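Local coordinates for protein lactate racemase (Thermoanaerobacterium thermosaccharolyticum, PDB 2YJG) that interconverts the D- and L-isomers of lactate as a homodimeric, nickel-dependent enzyme whose cofactor is a nickel pincer complex derived from nicotinic acid mononucleotide, at residues F120-D123 against L124-E128; H254-K257 against A258-G262; C263-V266 against S267-T271; S378-Y381 against E382-K385; T390-D394 against L395-L399. One frame throughout, in Å; residues are numbered along the deposited sequence.

Contact 1: F120-D123 against L124-E128; sequences FGED and LVENE. With MG (magnesium ion), chain C; SO4 (sulfate ion), chain D.
E122 and E126, one turn apart, line up on the short helix 122-127, a local i to i+4 contact where the chain turns out of helix 113-120 at the dimer interface. The two glutamates run side by side with their carboxylate planes 54° apart, and OE2 of E126 rests 3.4 Å from CG of E122. The two OE2 atoms are 3.9 Å apart; a water lies within hydrogen-bonding distance of both, 2.7 Å from OE2 of E122 and 2.6 Å from OE2 of E126, and may bridge them, which would ease the repulsion. OE1 of E122 pairs with K117. An extended chain beyond CG (chi2 171°) carries the E126 carboxylate back along E122. With an alanine here in place of E126, the water between the two glutamates is likely to lose its second anchor, and CG of E122 its cover from this turn. Beneath, V125 CG2 reaches F120 CB at 3.8 Å, and the V125 amide donates to O of G121. At the helix start the N-H of E122 donates to O3 of a sulfate, 2.7 Å away and also held by R80 and K117; this anion probably comes from the crystallisation liquor. At the C-terminal end of helix 122-127 the carbonyl oxygens of V125, E126 and E128 bind magnesium, E128 O at 2.3 Å, and with atoms of the second subunit they build an intersubunit metal site from backbone carbonyls.

Contact 2: H254-K257 against A258-G262; sequences HSEK and AHLKG
H254 and A258 meet where the loop after strand 247-253 winds into helix 257-270: the A258 amide donates to O of H254 at 2.9 Å, and the A258 methyl lies 3.2 Å from the same oxygen. The imidazole does the more distinctive work. A first torsion of -174° carries the ring of H254 across to the turn leading into the helix, where its ND1 accepts from two successive amides, N of E256 and N of K257, each at 3.1 Å. The K257 bond is the straighter, at 168°, and both donors stand somewhat out of the ring plane. Such a double acceptor is consistent with ND1 being unprotonated. The K257 chain is extended until its last torsion, which bends (chi4 54°) and brings NZ over one face of the ring, toward the rim. Further along, CG of L260 packs at 3.4 Å from O of E256, which also receives the L260 amide. CB of H259 sits 3.3 Å from O of S255, while its ring heads away toward I171, R183 and I236, in the neighbourhood of K184, the probable cofactor attachment site. A side chain ahead of the helix taking up the amides of the turn that leads into it is a helix N-terminal capping interaction, here made by a histidine.

Contact 3: C263-V266 against S267-T271; sequences CEFV and SEIAT
F265 and I269, one turn apart on helix 257-270, make the main side-chain contact. The isoleucine comes over one face of the phenyl ring: its CG1 stands 4.1 Å above the plane, offset toward the rim, and its CD1 is 4.1 Å from CE1 of F265. The two side chains cross obliquely. Placement comes from different first torsions, F265 CG being trans to the backbone N (chi1 176°) whereas I269 CG1 lies beside its N (chi1 -57°); a nearly eclipsed second torsion of the isoleucine (chi2 -19°) then sets CD1 beside CE1. Shortened to an alanine here, I269 is likely to leave that ring face without its aliphatic cover from this turn and let the phenyl turn more freely. The next pair round the helix, V266 and A270, touches more lightly, CG1 to CB at 4.4 Å. Behind both pairs stands the backbone ladder, in which the I269 amide donates to O of F265 and the A270 amide to O of V266 at 2.8 Å. At the C-terminal end, O of S267 is gripped twice, by the amide N of T271 at 3.0 Å and by its hydroxyl OG1 at 2.6 Å; amide and hydroxyl together close the last turn as the chain leaves the helix. Outward, C263 and V266 lean on F179 and I171, A270 packs on P173, the carbonyl of I269 takes the S28 hydroxyl, and T271 already packs against I422 and R424 of strand 422-425.

Contact 4: S378-Y381 against E382-K385; sequences SKNY and EYVK
N380 and Y383 meet at the start of helix 381-386, where their planes are inclined by 25° and the amide oxygen OD1 of N380 comes to the ring edge, near its plane, 3.7 Å from CD2 of Y383. The N380 amide nitrogen is held elsewhere, by C319 and T376, which fixes the amide for this approach. A methyl meets a carbonyl oxygen where the CG2 branch of V384, beside its backbone N, lies 3.2 Å from O of N380; in a CH-ring contact, CA of S378 sits over the centre of the Y381 ring. Backbone bonds join V384 N to O of N380 and K385 N to O of Y381. On the outer surface a salt bridge runs from K385 NZ to E382 OE2, 2.8 Å, met from above the carboxylate plane. Two waters bridge the opening turn, one from O of S378 to N of E382, the other from O of K379 to N of Y383, the latter over the Y383 ring centre. This is a 3-10 turn leading into the N terminus of an alpha-helix, its first turn bridged by waters.

Contact 5: T390-D394 against L395-L399; sequences TPAKD and LGEAL
An N-cap joins strand 390-392 to helix 395-405, with D394 as the capping residue: its OD1 takes the amide N of E397 at 2.8 Å, a nearly straight bond of 171° that meets the oxygen close to its C-O axis. The carboxylate gets there because CG stands between the backbone N and the carbonyl carbon (chi1 59°), which tucks it under the first turn. The backbone O of the same residue accepts the A398 amide N at 3.0 Å. E397 answers in the reverse direction. Its extended chain reaches back to the connection, and its OE1 receives the amide N of K393, just before the cap, at 2.7 Å and 176°. This differs from a classical capping box, where the glutamate would return to the N-cap residue's own amide. The loop belongs to the edge of the parallel sheet, of which 390-392 is an outermost strand in this chain, and the helix that follows packs on strands 371-375 and 311-316. On its buried side the methyls of A392 and A398 touch, CB to CB at 3.7 Å, both also resting on I373 and V375 of strand 371-375. The K393 chain crosses that of E397 at about a right angle, its CB 3.6 Å from E397 OE1, with L395 turned to L13, F15 and I314.

From the N terminus the five contacts come in series, none nesting in or crossing another, and each closes only a turn of the chain. Contact 1 marks the metal-bound helix at the subunit boundary. Contacts 2 and 3 adjoin at G262 and C263, with centres 13 Å apart: they are the beginning and the end of helix 257-270, which leads from strand 247-253 of the mixed sheet to strand 271-277. Contacts 4 and 5 lie in the other sheet's region, about 42 Å from contact 2 centre to centre, and they touch: the Y381 ring packs on P391, and V384 CG1 lies 3.5 Å from P391 N, tying helix 381-386 to strand 390-392.

Contact 1: F120-D123 against L124-E128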
loop_
_atom_site.group_PDB
_atom_site.type_symbol
_atom_site.label_atom_id
_atom_site.label_comp_id
_atom_site.label_asym_id
_atom_site.label_seq_id
_atom_site.Cartn_x
_atom_site.Cartn_y
_atom_site.Cartn_z
ATOM N N PHE A 120 -7.879 -2.337 -3.869
ATOM C CA PHE A 120 -7.112 -3.358 -4.555
ATOM C C PHE A 120 -6.540 -4.463 -3.665
ATOM O O PHE A 120 -6.270 -5.538 -4.146
ATOM C CB PHE A 120 -5.966 -2.675 -5.339
ATOM C CG PHE A 120 -6.439 -1.622 -6.268
ATOM C CD1 PHE A 120 -7.114 -1.961 -7.437
ATOM C CD2 PHE A 120 -6.232 -0.279 -6.003
ATOM C CE1 PHE A 120 -7.558 -0.982 -8.302
ATOM C CE2 PHE A 120 -6.719 0.702 -6.862
ATOM C CZ PHE A 120 -7.366 0.333 -8.029
ATOM N N GLY A 121 -6.432 -4.225 -2.355
ATOM C CA GLY A 121 -5.838 -5.205 -1.462
ATOM C C GLY A 121 -4.335 -4.953 -1.362
ATOM O O GLY A 121 -3.695 -4.481 -2.301
ATOM N N GLU A 122 -3.787 -5.288 -0.201
ATOM C CA GLU A 122 -2.424 -5.010 0.156
ATOM C C GLU A 122 -1.387 -5.672 -0.773
ATOM O O GLU A 122 -0.444 -5.026 -1.213
ATOM C CB GLU A 122 -2.291 -5.514 1.585
ATOM C CG GLU A 122 -1.019 -5.392 2.240
ATOM C CD GLU A 122 -1.207 -5.273 3.750
ATOM O OE1 GLU A 122 -2.255 -4.756 4.180
ATOM O OE2 GLU A 122 -0.287 -5.655 4.478
ATOM N N ASP A 123 -1.592 -6.937 -1.088
ATOM C CA ASP A 123 -0.613 -7.674 -1.877
ATOM C C ASP A 123 -0.550 -7.094 -3.279
ATOM O O ASP A 123 0.536 -6.846 -3.810
ATOM C CB ASP A 123 -0.976 -9.172 -1.948
ATOM C CG ASP A 123 -0.827 -9.907 -0.616
ATOM O OD1 ASP A 123 -0.263 -9.391 0.362
ATOM O OD2 ASP A 123 -1.256 -11.068 -0.584
ATOM N N LEU A 124 -1.715 -6.829 -3.892
ATOM C CA LEU A 124 -1.720 -6.300 -5.240
ATOM C C LEU A 124 -1.048 -4.898 -5.317
ATOM O O LEU A 124 -0.242 -4.625 -6.230
ATOM C CB LEU A 124 -3.179 -6.293 -5.744
ATOM C CG LEU A 124 -3.577 -6.289 -7.198
ATOM C CD1 LEU A 124 -2.801 -7.352 -7.965
ATOM C CD2 LEU A 124 -5.143 -6.522 -7.264
ATOM N N VAL A 125 -1.306 -4.037 -4.324
ATOM C CA VAL A 125 -0.712 -2.710 -4.291
ATOM C C VAL A 125 0.819 -2.825 -4.169
ATOM O O VAL A 125 1.542 -2.208 -4.904
ATOM C CB VAL A 125 -1.327 -1.814 -3.175
ATOM C CG1 VAL A 125 -0.534 -0.557 -2.953
ATOM C CG2 VAL A 125 -2.816 -1.472 -3.490
ATOM N N GLU A 126 1.282 -3.669 -3.273
ATOM C CA GLU A 126 2.698 -3.935 -3.141
ATOM C C GLU A 126 3.303 -4.560 -4.402
ATOM O O GLU A 126 4.288 -4.026 -4.959
ATOM C CB GLU A 126 2.925 -4.861 -1.936
ATOM C CG GLU A 126 2.517 -4.212 -0.572
ATOM C CD GLU A 126 2.536 -5.163 0.603
ATOM O OE1 GLU A 126 2.822 -6.381 0.425
ATOM O OE2 GLU A 126 2.302 -4.686 1.758
ATOM N N ASN A 127 2.768 -5.707 -4.795
ATOM C CA ASN A 127 3.393 -6.620 -5.726
ATOM C C ASN A 127 3.425 -6.082 -7.184
ATOM O O ASN A 127 4.276 -6.482 -8.005
ATOM C CB ASN A 127 2.688 -7.970 -5.793
ATOM C CG ASN A 127 2.805 -8.855 -4.536
ATOM O OD1 ASN A 127 3.547 -8.614 -3.546
ATOM N ND2 ASN A 127 2.003 -9.870 -4.556
ATOM N N GLU A 128 2.448 -5.250 -7.540
ATOM C CA GLU A 128 2.392 -4.651 -8.856
ATOM C C GLU A 128 2.742 -3.171 -8.807
ATOM O O GLU A 128 2.776 -2.562 -7.733
ATOM C CB GLU A 128 1.014 -4.832 -9.486
ATOM C CG GLU A 128 0.636 -6.313 -9.644
ATOM C CD GLU A 128 1.452 -7.153 -10.574
ATOM O OE1 GLU A 128 2.211 -6.644 -11.408
ATOM O OE2 GLU A 128 1.348 -8.404 -10.447
HETATM MG MG MG C . 3.742 -1.697 -5.824
HETATM S S SO4 D . -6.406 -6.662 2.221
HETATM O O1 SO4 D . -6.411 -7.743 1.267
HETATM O O2 SO4 D . -6.460 -7.074 3.602
HETATM O O3 SO4 D . -5.253 -5.798 2.068
HETATM O O4 SO4 D . -7.525 -5.783 1.978
HETATM O O HOH W 1 -4.366 -7.696 -3.197
HETATM O O HOH W 2 2.130 -6.538 3.559
HETATM O O HOH W 3 2.574 -8.774 0.665
#

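Contact 2: H254-K257 against A258-G262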
loop_
_atom_site.group_PDB
_atom_site.type_symbol
_atom_site.label_atom_id
_atom_site.label_comp_id
_atom_site.label_asym_id
_atom_site.label_seq_id
_atom_site.Cartn_x
_atom_site.Cartn_y
_atom_site.Cartn_z
ATOM N N HIS A 254 -12.372 -4.698 -28.216
ATOM C CA HIS A 254 -12.193 -3.423 -28.870
ATOM C C HIS A 254 -12.812 -2.326 -28.005
ATOM O O HIS A 254 -13.912 -2.527 -27.442
ATOM C CB HIS A 254 -12.888 -3.493 -30.216
ATOM C CG HIS A 254 -12.691 -2.307 -31.085
ATOM N ND1 HIS A 254 -13.385 -1.124 -30.921
ATOM C CD2 HIS A 254 -11.939 -2.153 -32.202
ATOM C CE1 HIS A 254 -13.014 -0.272 -31.858
ATOM N NE2 HIS A 254 -12.130 -0.870 -32.642
ATOM N N SER A 255 -12.105 -1.222 -27.847
ATOM C CA SER A 255 -12.513 -0.241 -26.820
ATOM C C SER A 255 -13.890 0.372 -27.100
ATOM O O SER A 255 -14.601 0.778 -26.175
ATOM C CB SER A 255 -11.454 0.839 -26.627
ATOM O OG SER A 255 -11.575 1.885 -27.568
ATOM N N GLU A 256 -14.256 0.446 -28.373
ATOM C CA GLU A 256 -15.584 0.858 -28.787
ATOM C C GLU A 256 -16.562 -0.318 -28.899
ATOM O O GLU A 256 -17.624 -0.264 -28.320
ATOM C CB GLU A 256 -15.546 1.722 -30.099
ATOM C CG GLU A 256 -16.804 2.520 -30.241
ATOM C CD GLU A 256 -16.814 3.635 -31.330
ATOM O OE1 GLU A 256 -15.779 3.923 -31.965
ATOM O OE2 GLU A 256 -17.912 4.248 -31.496
ATOM N N LYS A 257 -16.258 -1.360 -29.678
ATOM C CA LYS A 257 -17.234 -2.397 -29.951
ATOM C C LYS A 257 -17.612 -3.172 -28.690
ATOM O O LYS A 257 -18.769 -3.563 -28.545
ATOM C CB LYS A 257 -16.733 -3.344 -31.059
ATOM C CG LYS A 257 -16.617 -2.644 -32.425
ATOM C CD LYS A 257 -15.979 -3.562 -33.499
ATOM C CE LYS A 257 -15.696 -2.873 -34.839
ATOM N NZ LYS A 257 -14.882 -1.675 -34.597
ATOM N N ALA A 258 -16.640 -3.474 -27.804
ATOM C CA ALA A 258 -16.931 -4.191 -26.564
ATOM C C ALA A 258 -17.781 -3.332 -25.618
ATOM O O ALA A 258 -18.667 -3.861 -25.007
ATOM C CB ALA A 258 -15.659 -4.703 -25.839
ATOM N N HIS A 259 -17.489 -2.029 -25.553
ATOM C CA HIS A 259 -18.236 -1.060 -24.754
ATOM C C HIS A 259 -19.660 -0.995 -25.233
ATOM O O HIS A 259 -20.598 -1.084 -24.431
ATOM C CB HIS A 259 -17.606 0.315 -24.818
ATOM C CG HIS A 259 -18.361 1.379 -24.050
ATOM N ND1 HIS A 259 -18.534 1.363 -22.664
ATOM C CD2 HIS A 259 -18.959 2.517 -24.483
ATOM C CE1 HIS A 259 -19.222 2.430 -22.303
ATOM N NE2 HIS A 259 -19.488 3.147 -23.380
ATOM N N LEU A 260 -19.847 -0.933 -26.554
ATOM C CA LEU A 260 -21.215 -0.891 -27.084
ATOM C C LEU A 260 -22.031 -2.137 -26.787
ATOM O O LEU A 260 -23.251 -2.049 -26.457
ATOM C CB LEU A 260 -21.189 -0.564 -28.585
ATOM C CG LEU A 260 -20.718 0.808 -29.036
ATOM C CD1 LEU A 260 -20.770 0.971 -30.592
ATOM C CD2 LEU A 260 -21.556 1.976 -28.412
ATOM N N LYS A 261 -21.422 -3.325 -26.893
ATOM C CA LYS A 261 -22.136 -4.553 -26.545
ATOM C C LYS A 261 -22.559 -4.524 -25.067
ATOM O O LYS A 261 -23.670 -4.894 -24.714
ATOM C CB LYS A 261 -21.272 -5.791 -26.891
ATOM C CG LYS A 261 -21.920 -7.106 -26.595
ATOM C CD LYS A 261 -23.266 -7.340 -27.357
ATOM C CE LYS A 261 -24.330 -7.991 -26.395
ATOM N NZ LYS A 261 -25.019 -7.018 -25.436
ATOM N N GLY A 262 -21.702 -3.987 -24.211
ATOM C CA GLY A 262 -22.078 -3.791 -22.815
ATOM C C GLY A 262 -23.201 -2.781 -22.613
ATOM O O GLY A 262 -24.137 -2.995 -21.804
#

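Contact 3: C263-V266 against S267-T271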
loop_
_atom_site.group_PDB
_atom_site.type_symbol
_atom_site.label_atom_id
_atom_site.label_comp_id
_atom_site.label_asym_id
_atom_site.label_seq_id
_atom_site.Cartn_x
_atom_site.Cartn_y
_atom_site.Cartn_z
ATOM N N CYS A 263 -23.151 -1.703 -23.351
ATOM C CA CYS A 263 -24.190 -0.648 -23.244
ATOM C C CYS A 263 -25.497 -1.179 -23.753
ATOM O O CYS A 263 -26.564 -0.828 -23.217
ATOM C CB CYS A 263 -23.787 0.600 -24.037
ATOM S SG CYS A 263 -22.402 1.541 -23.322
ATOM N N GLU A 264 -25.442 -2.026 -24.791
ATOM C CA GLU A 264 -26.670 -2.621 -25.285
ATOM C C GLU A 264 -27.276 -3.473 -24.182
ATOM O O GLU A 264 -28.460 -3.447 -23.992
ATOM C CB GLU A 264 -26.486 -3.452 -26.569
ATOM C CG GLU A 264 -26.105 -2.616 -27.766
ATOM C CD GLU A 264 -25.506 -3.469 -28.891
ATOM O OE1 GLU A 264 -25.295 -4.691 -28.717
ATOM O OE2 GLU A 264 -25.268 -2.911 -29.948
ATOM N N PHE A 265 -26.473 -4.235 -23.473
ATOM C CA PHE A 265 -26.953 -5.062 -22.388
ATOM C C PHE A 265 -27.613 -4.162 -21.284
ATOM O O PHE A 265 -28.733 -4.410 -20.826
ATOM C CB PHE A 265 -25.817 -5.954 -21.846
ATOM C CG PHE A 265 -26.214 -6.787 -20.658
ATOM C CD1 PHE A 265 -27.030 -7.887 -20.803
ATOM C CD2 PHE A 265 -25.790 -6.457 -19.393
ATOM C CE1 PHE A 265 -27.423 -8.606 -19.695
ATOM C CE2 PHE A 265 -26.171 -7.222 -18.292
ATOM C CZ PHE A 265 -26.978 -8.281 -18.462
ATOM N N VAL A 266 -26.903 -3.129 -20.879
ATOM C CA VAL A 266 -27.371 -2.209 -19.855
ATOM C C VAL A 266 -28.625 -1.544 -20.306
ATOM O O VAL A 266 -29.526 -1.439 -19.481
ATOM C CB VAL A 266 -26.268 -1.240 -19.371
ATOM C CG1 VAL A 266 -26.798 -0.233 -18.395
ATOM C CG2 VAL A 266 -25.127 -2.034 -18.704
ATOM N N SER A 267 -28.712 -1.069 -21.558
ATOM C CA SER A 267 -29.978 -0.495 -22.052
ATOM C C SER A 267 -31.187 -1.475 -21.884
ATOM O O SER A 267 -32.328 -1.062 -21.505
ATOM C CB SER A 267 -29.838 -0.118 -23.537
ATOM O OG SER A 267 -30.975 0.604 -23.911
ATOM N N GLU A 268 -30.964 -2.761 -22.202
ATOM C CA GLU A 268 -32.063 -3.746 -22.056
ATOM C C GLU A 268 -32.540 -3.834 -20.593
ATOM O O GLU A 268 -33.712 -3.851 -20.363
ATOM C CB GLU A 268 -31.683 -5.148 -22.575
ATOM C CG GLU A 268 -31.279 -5.197 -24.021
ATOM C CD GLU A 268 -31.091 -6.644 -24.571
ATOM O OE1 GLU A 268 -31.713 -7.618 -24.022
ATOM O OE2 GLU A 268 -30.311 -6.787 -25.563
ATOM N N ILE A 269 -31.624 -3.794 -19.610
ATOM C CA ILE A 269 -31.950 -3.932 -18.186
ATOM C C ILE A 269 -32.498 -2.640 -17.604
ATOM O O ILE A 269 -33.465 -2.664 -16.792
ATOM C CB ILE A 269 -30.715 -4.256 -17.318
ATOM C CG1 ILE A 269 -29.994 -5.524 -17.750
ATOM C CG2 ILE A 269 -31.100 -4.416 -15.813
ATOM C CD1 ILE A 269 -30.759 -6.461 -18.578
ATOM N N ALA A 270 -31.896 -1.516 -17.994
ATOM C CA ALA A 270 -32.188 -0.237 -17.321
ATOM C C ALA A 270 -33.286 0.589 -17.971
ATOM O O ALA A 270 -33.794 1.506 -17.336
ATOM C CB ALA A 270 -30.916 0.563 -17.217
ATOM N N THR A 271 -33.667 0.315 -19.225
ATOM C CA THR A 271 -34.633 1.190 -19.921
ATOM C C THR A 271 -36.031 1.005 -19.368
ATOM O O THR A 271 -36.471 -0.110 -19.214
ATOM C CB THR A 271 -34.602 1.028 -21.436
ATOM O OG1 THR A 271 -33.266 1.310 -21.876
ATOM C CG2 THR A 271 -35.595 2.001 -22.145
#

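Contact 4: S378-Y381 against E382-K385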
loop_
_atom_site.group_PDB
_atom_site.type_symbol
_atom_site.label_atom_id
_atom_site.label_comp_id
_atom_site.label_asym_id
_atom_site.label_seq_id
_atom_site.Cartn_x
_atom_site.Cartn_y
_atom_site.Cartn_z
ATOM N N SER A 378 -33.336 17.527 7.337
ATOM C CA SER A 378 -33.731 18.894 7.679
ATOM C C SER A 378 -32.599 19.894 7.612
ATOM O O SER A 378 -32.882 21.086 7.407
ATOM C CB SER A 378 -34.383 18.984 9.064
ATOM O OG SER A 378 -33.432 18.671 10.065
ATOM N N LYS A 379 -31.355 19.411 7.771
ATOM C CA LYS A 379 -30.102 20.203 7.628
ATOM C C LYS A 379 -30.066 20.895 6.296
ATOM O O LYS A 379 -29.405 21.957 6.134
ATOM C CB LYS A 379 -28.843 19.301 7.603
ATOM C CG LYS A 379 -28.399 18.577 8.823
ATOM C CD LYS A 379 -27.107 17.749 8.566
ATOM C CE LYS A 379 -27.255 16.527 7.633
ATOM N NZ LYS A 379 -26.035 15.546 7.682
ATOM N N ASN A 380 -30.784 20.345 5.313
ATOM C CA ASN A 380 -30.696 20.841 3.958
ATOM C C ASN A 380 -31.859 21.713 3.485
ATOM O O ASN A 380 -31.863 22.132 2.316
ATOM C CB ASN A 380 -30.630 19.641 2.965
ATOM C CG ASN A 380 -29.445 18.750 3.216
ATOM O OD1 ASN A 380 -28.356 19.260 3.508
ATOM N ND2 ASN A 380 -29.638 17.390 3.127
ATOM N N TYR A 381 -32.831 22.013 4.360
ATOM C CA TYR A 381 -34.007 22.698 3.889
ATOM C C TYR A 381 -33.671 24.054 3.337
ATOM O O TYR A 381 -34.255 24.471 2.333
ATOM C CB TYR A 381 -35.080 22.821 4.966
ATOM C CG TYR A 381 -35.720 21.530 5.481
ATOM C CD1 TYR A 381 -35.733 20.324 4.730
ATOM C CD2 TYR A 381 -36.426 21.537 6.702
ATOM C CE1 TYR A 381 -36.349 19.144 5.222
ATOM C CE2 TYR A 381 -37.049 20.371 7.203
ATOM C CZ TYR A 381 -37.018 19.158 6.470
ATOM O OH TYR A 381 -37.686 17.977 6.990
ATOM N N GLU A 382 -32.755 24.763 3.992
ATOM C CA GLU A 382 -32.441 26.125 3.526
ATOM C C GLU A 382 -31.722 26.072 2.201
ATOM O O GLU A 382 -31.998 26.868 1.305
ATOM C CB GLU A 382 -31.643 26.866 4.590
ATOM C CG GLU A 382 -32.465 27.094 5.849
ATOM C CD GLU A 382 -33.816 27.856 5.634
ATOM O OE1 GLU A 382 -33.918 28.830 4.817
ATOM O OE2 GLU A 382 -34.790 27.478 6.328
ATOM N N TYR A 383 -30.866 25.068 2.018
ATOM C CA TYR A 383 -30.188 24.925 0.724
ATOM C C TYR A 383 -31.213 24.698 -0.392
ATOM O O TYR A 383 -31.146 25.264 -1.505
ATOM C CB TYR A 383 -29.223 23.745 0.699
ATOM C CG TYR A 383 -28.036 23.802 1.633
ATOM C CD1 TYR A 383 -27.385 24.988 1.908
ATOM C CD2 TYR A 383 -27.548 22.634 2.194
ATOM C CE1 TYR A 383 -26.278 25.006 2.729
ATOM C CE2 TYR A 383 -26.449 22.630 3.012
ATOM C CZ TYR A 383 -25.822 23.832 3.294
ATOM O OH TYR A 383 -24.723 23.817 4.114
ATOM N N VAL A 384 -32.140 23.797 -0.123
ATOM C CA VAL A 384 -33.121 23.427 -1.119
ATOM C C VAL A 384 -33.938 24.672 -1.529
ATOM O O VAL A 384 -34.176 24.913 -2.744
ATOM C CB VAL A 384 -34.069 22.314 -0.572
ATOM C CG1 VAL A 384 -35.256 22.127 -1.530
ATOM C CG2 VAL A 384 -33.300 21.017 -0.333
ATOM N N LYS A 385 -34.345 25.479 -0.533
ATOM C CA LYS A 385 -35.061 26.745 -0.801
ATOM C C LYS A 385 -34.223 27.751 -1.611
ATOM O O LYS A 385 -34.708 28.422 -2.546
ATOM C CB LYS A 385 -35.490 27.401 0.519
ATOM C CG LYS A 385 -36.629 26.758 1.224
ATOM C CD LYS A 385 -36.986 27.519 2.508
ATOM C CE LYS A 385 -37.569 26.663 3.595
ATOM N NZ LYS A 385 -37.180 27.182 4.969
HETATM O O HOH W 4 -32.312 23.890 6.895
HETATM O O HOH W 5 -29.563 24.107 4.683
#

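Contact 5: T390-D394 against L395-L399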
loop_
_atom_site.group_PDB
_atom_site.type_symbol
_atom_site.label_atom_id
_atom_site.label_comp_id
_atom_site.label_asym_id
_atom_site.label_seq_id
_atom_site.Cartn_x
_atom_site.Cartn_y
_atom_site.Cartn_z
ATOM N N THR A 390 -38.370 23.086 -3.297
ATOM C CA THR A 390 -39.194 23.114 -2.095
ATOM C C THR A 390 -38.871 21.877 -1.297
ATOM O O THR A 390 -38.980 20.713 -1.813
ATOM C CB THR A 390 -40.686 23.108 -2.416
ATOM O OG1 THR A 390 -41.000 24.183 -3.270
ATOM C CG2 THR A 390 -41.524 23.176 -1.147
ATOM N N PRO A 391 -38.444 22.087 -0.050
ATOM C CA PRO A 391 -38.174 20.959 0.821
ATOM C C PRO A 391 -39.481 20.350 1.364
ATOM O O PRO A 391 -40.490 21.056 1.490
ATOM C CB PRO A 391 -37.381 21.588 1.951
ATOM C CG PRO A 391 -37.867 23.012 1.998
ATOM C CD PRO A 391 -38.357 23.375 0.656
ATOM N N ALA A 392 -39.445 19.063 1.656
ATOM C CA ALA A 392 -40.578 18.382 2.325
ATOM C C ALA A 392 -40.053 17.392 3.330
ATOM O O ALA A 392 -38.980 16.798 3.117
ATOM C CB ALA A 392 -41.480 17.694 1.308
ATOM N N LYS A 393 -40.764 17.223 4.460
ATOM C CA LYS A 393 -40.254 16.331 5.505
ATOM C C LYS A 393 -40.411 14.866 5.186
ATOM O O LYS A 393 -39.668 14.023 5.690
ATOM C CB LYS A 393 -40.864 16.676 6.893
ATOM C CG LYS A 393 -42.000 15.758 7.397
ATOM C CD LYS A 393 -42.736 16.381 8.676
ATOM C CE LYS A 393 -44.156 16.833 8.393
ATOM N NZ LYS A 393 -44.817 17.323 9.665
ATOM N N ASP A 394 -41.404 14.532 4.369
ATOM C CA ASP A 394 -41.642 13.164 4.011
ATOM C C ASP A 394 -42.444 13.112 2.726
ATOM O O ASP A 394 -42.900 14.136 2.215
ATOM C CB ASP A 394 -42.357 12.392 5.206
ATOM C CG ASP A 394 -43.698 13.004 5.626
ATOM O OD1 ASP A 394 -44.439 13.493 4.770
ATOM O OD2 ASP A 394 -44.050 12.976 6.855
ATOM N N LEU A 395 -42.646 11.914 2.209
ATOM C CA LEU A 395 -43.306 11.758 0.927
ATOM C C LEU A 395 -44.770 12.190 0.965
ATOM O O LEU A 395 -45.302 12.733 0.009
ATOM C CB LEU A 395 -43.148 10.305 0.439
ATOM C CG LEU A 395 -41.746 9.889 -0.050
ATOM C CD1 LEU A 395 -41.601 8.432 -0.091
ATOM C CD2 LEU A 395 -41.468 10.503 -1.460
ATOM N N GLY A 396 -45.438 11.963 2.084
ATOM C CA GLY A 396 -46.801 12.488 2.263
ATOM C C GLY A 396 -46.937 13.987 2.116
ATOM O O GLY A 396 -47.744 14.447 1.330
ATOM N N GLU A 397 -46.077 14.740 2.806
ATOM C CA GLU A 397 -46.067 16.168 2.664
ATOM C C GLU A 397 -45.669 16.582 1.254
ATOM O O GLU A 397 -46.225 17.499 0.724
ATOM C CB GLU A 397 -45.099 16.793 3.641
ATOM C CG GLU A 397 -45.120 18.286 3.580
ATOM C CD GLU A 397 -44.209 18.964 4.609
ATOM O OE1 GLU A 397 -43.027 18.596 4.729
ATOM O OE2 GLU A 397 -44.682 19.900 5.292
ATOM N N ALA A 398 -44.708 15.881 0.656
ATOM C CA ALA A 398 -44.257 16.230 -0.672
ATOM C C ALA A 398 -45.442 16.117 -1.635
ATOM O O ALA A 398 -45.708 17.027 -2.462
ATOM C CB ALA A 398 -43.063 15.362 -1.089
ATOM N N LEU A 399 -46.193 15.031 -1.499
ATOM C CA LEU A 399 -47.371 14.815 -2.372
ATOM C C LEU A 399 -48.446 15.872 -2.177
ATOM O O LEU A 399 -49.037 16.333 -3.159
ATOM C CB LEU A 399 -47.945 13.412 -2.184
ATOM C CG LEU A 399 -48.944 12.958 -3.247
ATOM C CD1 LEU A 399 -48.341 13.113 -4.679
ATOM C CD2 LEU A 399 -49.334 11.489 -2.991
#